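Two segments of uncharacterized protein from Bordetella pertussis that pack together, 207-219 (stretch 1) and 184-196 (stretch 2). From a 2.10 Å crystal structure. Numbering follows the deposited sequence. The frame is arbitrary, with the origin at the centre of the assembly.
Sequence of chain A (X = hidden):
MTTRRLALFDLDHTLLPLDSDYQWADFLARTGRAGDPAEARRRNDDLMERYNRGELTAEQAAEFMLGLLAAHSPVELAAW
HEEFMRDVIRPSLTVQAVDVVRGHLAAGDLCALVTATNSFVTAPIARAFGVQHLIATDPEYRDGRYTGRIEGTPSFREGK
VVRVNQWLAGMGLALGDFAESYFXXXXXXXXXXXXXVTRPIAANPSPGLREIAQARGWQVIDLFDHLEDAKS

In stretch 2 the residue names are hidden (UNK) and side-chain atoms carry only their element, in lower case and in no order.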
# COMPACT_ATOMS: atom_id res chain seq x y z
N PRO A 207 14.84 -5.99 -9.42
CA PRO A 207 16.01 -6.90 -9.56
C PRO A 207 16.50 -7.45 -8.22
O PRO A 207 16.84 -8.62 -8.11
CB PRO A 207 17.06 -6.03 -10.24
CG PRO A 207 16.25 -5.06 -11.04
CD PRO A 207 15.02 -4.76 -10.21
N GLY A 208 16.51 -6.62 -7.20
CA GLY A 208 16.94 -7.10 -5.89
C GLY A 208 16.09 -8.23 -5.38
O GLY A 208 16.61 -9.25 -4.93
N LEU A 209 14.76 -8.06 -5.44
CA LEU A 209 13.89 -9.08 -4.91
C LEU A 209 13.86 -10.31 -5.82
O LEU A 209 13.72 -11.43 -5.33
CB LEU A 209 12.49 -8.54 -4.67
CG LEU A 209 11.47 -9.55 -4.08
CD1 LEU A 209 11.90 -9.99 -2.68
CD2 LEU A 209 10.04 -8.94 -4.02
N ARG A 210 13.97 -10.11 -7.14
CA ARG A 210 13.98 -11.25 -8.07
C ARG A 210 15.14 -12.18 -7.73
O ARG A 210 14.99 -13.39 -7.73
CB ARG A 210 14.07 -10.80 -9.52
CG ARG A 210 13.85 -11.94 -10.52
CD ARG A 210 13.89 -11.42 -11.96
NE ARG A 210 12.92 -10.36 -12.22
CZ ARG A 210 11.65 -10.55 -12.59
NH1 ARG A 210 11.14 -11.76 -12.74
NH2 ARG A 210 10.83 -9.49 -12.77
N GLU A 211 16.29 -11.60 -7.40
CA GLU A 211 17.48 -12.37 -7.02
C GLU A 211 17.24 -13.19 -5.75
O GLU A 211 17.51 -14.38 -5.69
CB GLU A 211 18.61 -11.39 -6.79
CG GLU A 211 19.87 -11.94 -6.16
CD GLU A 211 21.09 -11.04 -6.44
OE1 GLU A 211 20.90 -9.85 -6.80
OE2 GLU A 211 22.23 -11.54 -6.30
N ILE A 212 16.67 -12.53 -4.74
CA ILE A 212 16.30 -13.20 -3.50
C ILE A 212 15.27 -14.30 -3.71
O ILE A 212 15.41 -15.38 -3.12
CB ILE A 212 15.74 -12.18 -2.49
CG1 ILE A 212 16.88 -11.27 -2.02
CG2 ILE A 212 15.04 -12.91 -1.33
CD1 ILE A 212 16.41 -9.96 -1.49
N ALA A 213 14.26 -14.04 -4.55
CA ALA A 213 13.24 -15.04 -4.89
C ALA A 213 13.88 -16.27 -5.52
O ALA A 213 13.58 -17.41 -5.12
CB ALA A 213 12.24 -14.49 -5.83
N GLN A 214 14.72 -16.06 -6.52
CA GLN A 214 15.32 -17.19 -7.20
C GLN A 214 16.20 -17.92 -6.20
O GLN A 214 16.07 -19.13 -6.06
CB GLN A 214 16.09 -16.75 -8.43
CG GLN A 214 15.15 -16.29 -9.48
CD GLN A 214 15.83 -15.58 -10.63
OE1 GLN A 214 17.02 -15.27 -10.57
NE2 GLN A 214 15.07 -15.29 -11.70
N ALA A 215 16.99 -17.19 -5.43
CA ALA A 215 17.87 -17.87 -4.50
C ALA A 215 17.02 -18.81 -3.68
O ALA A 215 17.34 -19.96 -3.58
CB ALA A 215 18.64 -16.91 -3.60
N ARG A 216 15.92 -18.32 -3.10
CA ARG A 216 15.18 -19.10 -2.13
C ARG A 216 14.09 -19.96 -2.73
O ARG A 216 13.32 -20.55 -2.00
CB ARG A 216 14.57 -18.20 -1.08
CG ARG A 216 15.53 -17.22 -0.51
CD ARG A 216 14.97 -16.50 0.70
NE ARG A 216 15.92 -15.47 1.11
CZ ARG A 216 15.78 -14.61 2.12
NH1 ARG A 216 14.71 -14.61 2.92
NH2 ARG A 216 16.75 -13.76 2.34
N GLY A 217 13.99 -20.04 -4.05
CA GLY A 217 12.89 -20.81 -4.65
C GLY A 217 11.47 -20.24 -4.52
O GLY A 217 10.50 -20.97 -4.73
N TRP A 218 11.33 -18.96 -4.18
CA TRP A 218 10.01 -18.30 -4.01
C TRP A 218 9.37 -18.12 -5.36
O TRP A 218 10.04 -17.70 -6.31
CB TRP A 218 10.16 -16.91 -3.38
CG TRP A 218 10.59 -16.87 -1.96
CD1 TRP A 218 10.66 -17.91 -1.10
CD2 TRP A 218 10.97 -15.70 -1.21
NE1 TRP A 218 11.06 -17.47 0.13
CE2 TRP A 218 11.25 -16.11 0.08
CE3 TRP A 218 11.09 -14.35 -1.53
CZ2 TRP A 218 11.66 -15.21 1.09
CZ3 TRP A 218 11.50 -13.46 -0.55
CH2 TRP A 218 11.80 -13.90 0.74
N GLN A 219 8.07 -18.38 -5.45
CA GLN A 219 7.29 -18.15 -6.66
C GLN A 219 7.49 -16.67 -7.12
O GLN A 219 7.64 -15.79 -6.28
CB GLN A 219 5.83 -18.50 -6.35
CG GLN A 219 4.75 -18.13 -7.28
CD GLN A 219 4.78 -18.98 -8.48
OE1 GLN A 219 5.66 -18.85 -9.31
NE2 GLN A 219 3.85 -19.90 -8.57
N UNK A 184 2.07 -11.37 -1.48
CA UNK A 184 2.59 -10.94 -2.73
C UNK A 184 3.24 -9.55 -2.61
O UNK A 184 2.62 -8.63 -2.12
c UNK A 184 -0.72 -14.43 -4.65
c UNK A 184 -0.91 -13.81 -3.44
c UNK A 184 0.88 -12.77 -5.27
c UNK A 184 0.18 -13.91 -5.55
o UNK A 184 -1.42 -15.57 -4.93
c UNK A 184 1.44 -10.84 -3.75
c UNK A 184 -0.24 -12.64 -3.17
c UNK A 184 0.69 -12.12 -4.06
N UNK A 185 4.49 -9.38 -3.04
CA UNK A 185 5.10 -8.07 -3.07
C UNK A 185 6.21 -7.98 -4.09
O UNK A 185 6.73 -8.97 -4.53
c UNK A 185 5.60 -7.61 -1.67
o UNK A 185 5.91 -6.20 -1.69
N UNK A 186 6.60 -6.75 -4.39
CA UNK A 186 7.56 -6.45 -5.48
C UNK A 186 8.92 -6.02 -4.98
O UNK A 186 9.85 -5.98 -5.79
o UNK A 186 7.59 -2.98 -5.93
o UNK A 186 6.43 -4.06 -4.47
c UNK A 186 7.07 -5.30 -6.32
c UNK A 186 7.01 -4.00 -5.54
N UNK A 187 9.02 -5.70 -3.70
CA UNK A 187 10.09 -4.87 -3.16
C UNK A 187 10.89 -5.51 -2.04
O UNK A 187 10.33 -6.21 -1.18
c UNK A 187 9.48 -3.61 -2.56
o UNK A 187 10.45 -2.83 -1.90
N UNK A 188 12.19 -5.20 -2.00
CA UNK A 188 13.05 -5.71 -0.96
C UNK A 188 12.65 -5.12 0.37
O UNK A 188 12.93 -5.72 1.40
c UNK A 188 14.57 -5.47 -1.24
c UNK A 188 15.00 -6.24 -2.51
c UNK A 188 15.42 -5.93 -0.08
N UNK A 189 11.94 -3.97 0.36
CA UNK A 189 11.36 -3.41 1.58
C UNK A 189 10.46 -4.38 2.31
O UNK A 189 10.32 -4.31 3.51
c UNK A 189 11.35 -0.89 1.05
n UNK A 189 12.47 -0.79 1.69
o UNK A 189 10.92 0.03 0.34
c UNK A 189 10.52 -2.17 1.29
N UNK A 190 9.82 -5.27 1.57
CA UNK A 190 8.87 -6.24 2.16
C UNK A 190 9.41 -7.65 2.46
O UNK A 190 8.63 -8.58 2.79
o UNK A 190 6.71 -4.70 2.68
c UNK A 190 6.63 -5.24 1.55
o UNK A 190 5.79 -4.92 0.66
c UNK A 190 7.65 -6.34 1.27
N UNK A 191 10.72 -7.82 2.44
CA UNK A 191 11.31 -9.10 2.87
C UNK A 191 10.82 -9.46 4.29
O UNK A 191 10.53 -10.61 4.58
c UNK A 191 13.63 -10.25 3.55
c UNK A 191 12.87 -9.03 2.76
c UNK A 191 13.31 -8.87 1.25
N UNK A 192 10.65 -8.48 5.19
CA UNK A 192 10.16 -8.88 6.50
C UNK A 192 8.86 -9.65 6.51
O UNK A 192 8.82 -10.77 7.06
c UNK A 192 11.17 -6.74 6.72
c UNK A 192 10.04 -7.55 7.25
c UNK A 192 11.24 -7.12 5.23
N UNK A 193 7.82 -9.13 5.83
CA UNK A 193 6.57 -9.88 5.77
C UNK A 193 6.67 -11.12 4.84
O UNK A 193 6.03 -12.16 5.09
c UNK A 193 3.82 -10.33 6.76
c UNK A 193 4.02 -9.64 5.43
c UNK A 193 2.96 -8.61 5.19
c UNK A 193 5.39 -8.98 5.36
N UNK A 194 7.47 -11.03 3.79
CA UNK A 194 7.62 -12.15 2.90
C UNK A 194 8.22 -13.33 3.69
O UNK A 194 7.81 -14.48 3.51
c UNK A 194 8.92 -10.51 -0.38
c UNK A 194 7.85 -10.96 0.56
c UNK A 194 6.76 -11.77 -0.20
c UNK A 194 8.46 -11.79 1.69
N UNK A 195 9.12 -13.03 4.62
CA UNK A 195 9.76 -14.05 5.47
C UNK A 195 8.85 -14.64 6.52
O UNK A 195 9.07 -15.73 6.99
c UNK A 195 12.21 -13.49 5.16
o UNK A 195 13.40 -12.32 6.88
c UNK A 195 13.48 -12.92 5.77
c UNK A 195 11.03 -13.46 6.11
o UNK A 195 14.55 -13.05 5.13
N UNK A 196 7.80 -13.93 6.88
CA UNK A 196 6.91 -14.30 7.97
C UNK A 196 5.83 -15.31 7.56
O UNK A 196 5.36 -16.07 8.40
c UNK A 196 6.26 -13.05 8.56

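Position 184 carries one carbon leading to a six-carbon ring that bears an oxygen, and it makes no contact with stretch 1. This is Tyr-184; its CB points away from stretch 1, and its hydroxyl finds a hydrogen bond elsewhere in the structure, so a polar ring end can be accommodated in a buried place.

Position 185 has one carbon and one oxygen, with no branch. Its side chain does not touch stretch 1, but its backbone O lies 3.3 Å from Leu-209 CD2. It is Ser-185, buried at the end of a strand.

At position 186 two carbons appear, the second carrying two oxygens: a carboxylate on a short arm. Leu-209 CD2 meets the backbone here, 3.3 Å from the C atom of 186. The residue is Asp-186. The CA-to-CB bond of Asp-186 points away from stretch 1, which suits a charged group beside an apolar contact.

Position 187 again shows one carbon and one oxygen, and its backbone N lies 3.4 Å from Leu-209 CD2. This is Ser-187. Its OG accepts a hydrogen bond from the backbone N of position 189 at 2.9 Å, a bond within the turn into the 3-10 segment.

Position 188 has three carbons, forked at the first, touching Gly-208, Leu-209 and Ile-212. This is Val-188, whose CG2 sits 3.5 Å from Leu-209 N and 3.7 Å from Gly-208 C. Gly-208 suits this place, since an ideal CB there would come within a tight 3.1 Å of Val-188 CG2.

Position 189 has two carbons, the second bearing an oxygen and a nitrogen, out of reach of stretch 1: Asn-189, a polar residue in a partly exposed place, its backbone N held by Ser-187 OG.

Position 190 repeats the short carboxylate, without contact to stretch 1, and is Asp-190. It stands at the N-cap position but makes no capping bond with its side chain; instead, Ser-185 OG donates to Asp-190 OD2 at 2.7 Å, giving the buried serine hydroxyl a partner and tying the strand end to the helix start.

Position 191 has three carbons forked at the first, touching Leu-209 and Ile-212. It is Val-191, whose CG2 lies 4.3 Å from Leu-209 CD1 and equally 4.3 Å from Ile-212 CD1; its methyl rests against both, suiting an apolar patch.

Position 192 closes three carbons onto its own nitrogen, clear of stretch 1, so it is Pro-192, tolerated in the first turn because its nitrogen need not donate there.

Position 193, four carbons forked at the second and out of reach of stretch 1, is Leu-193, its apolar side chain suited to a buried setting.

Position 194 has the same skeleton but points toward stretch 1, touching Leu-209 and Trp-218. Leu-194 CD1 approaches Leu-209 CD1 at 3.8 Å and Trp-218 CZ3 at 3.9 Å, linking the two.

Position 195 has three carbons, the third with two oxygens, one of which reaches Arg-216 NH1. The longer acid is Glu-195, its OE2 2.7 Å from Arg-216 NH1.

Position 196 has a single carbon and no contact: Ala-196, a small side chain that needs no partner.

The contact is chiefly apolar. Leu-209 is its centre: its CD2 lies against the backbone of 185-187, and both its methyls reach Leu-194, with CD1 also near Val-191, while Ile-212 and Trp-218 extend the surface. At the exposed margin the Arg-216–Glu-195 salt bridge, nearly straight at 170°, joins the two stretches by their sole direct hydrogen bond.

Stretch 2 184-196: YSDSVNDVPLLEA
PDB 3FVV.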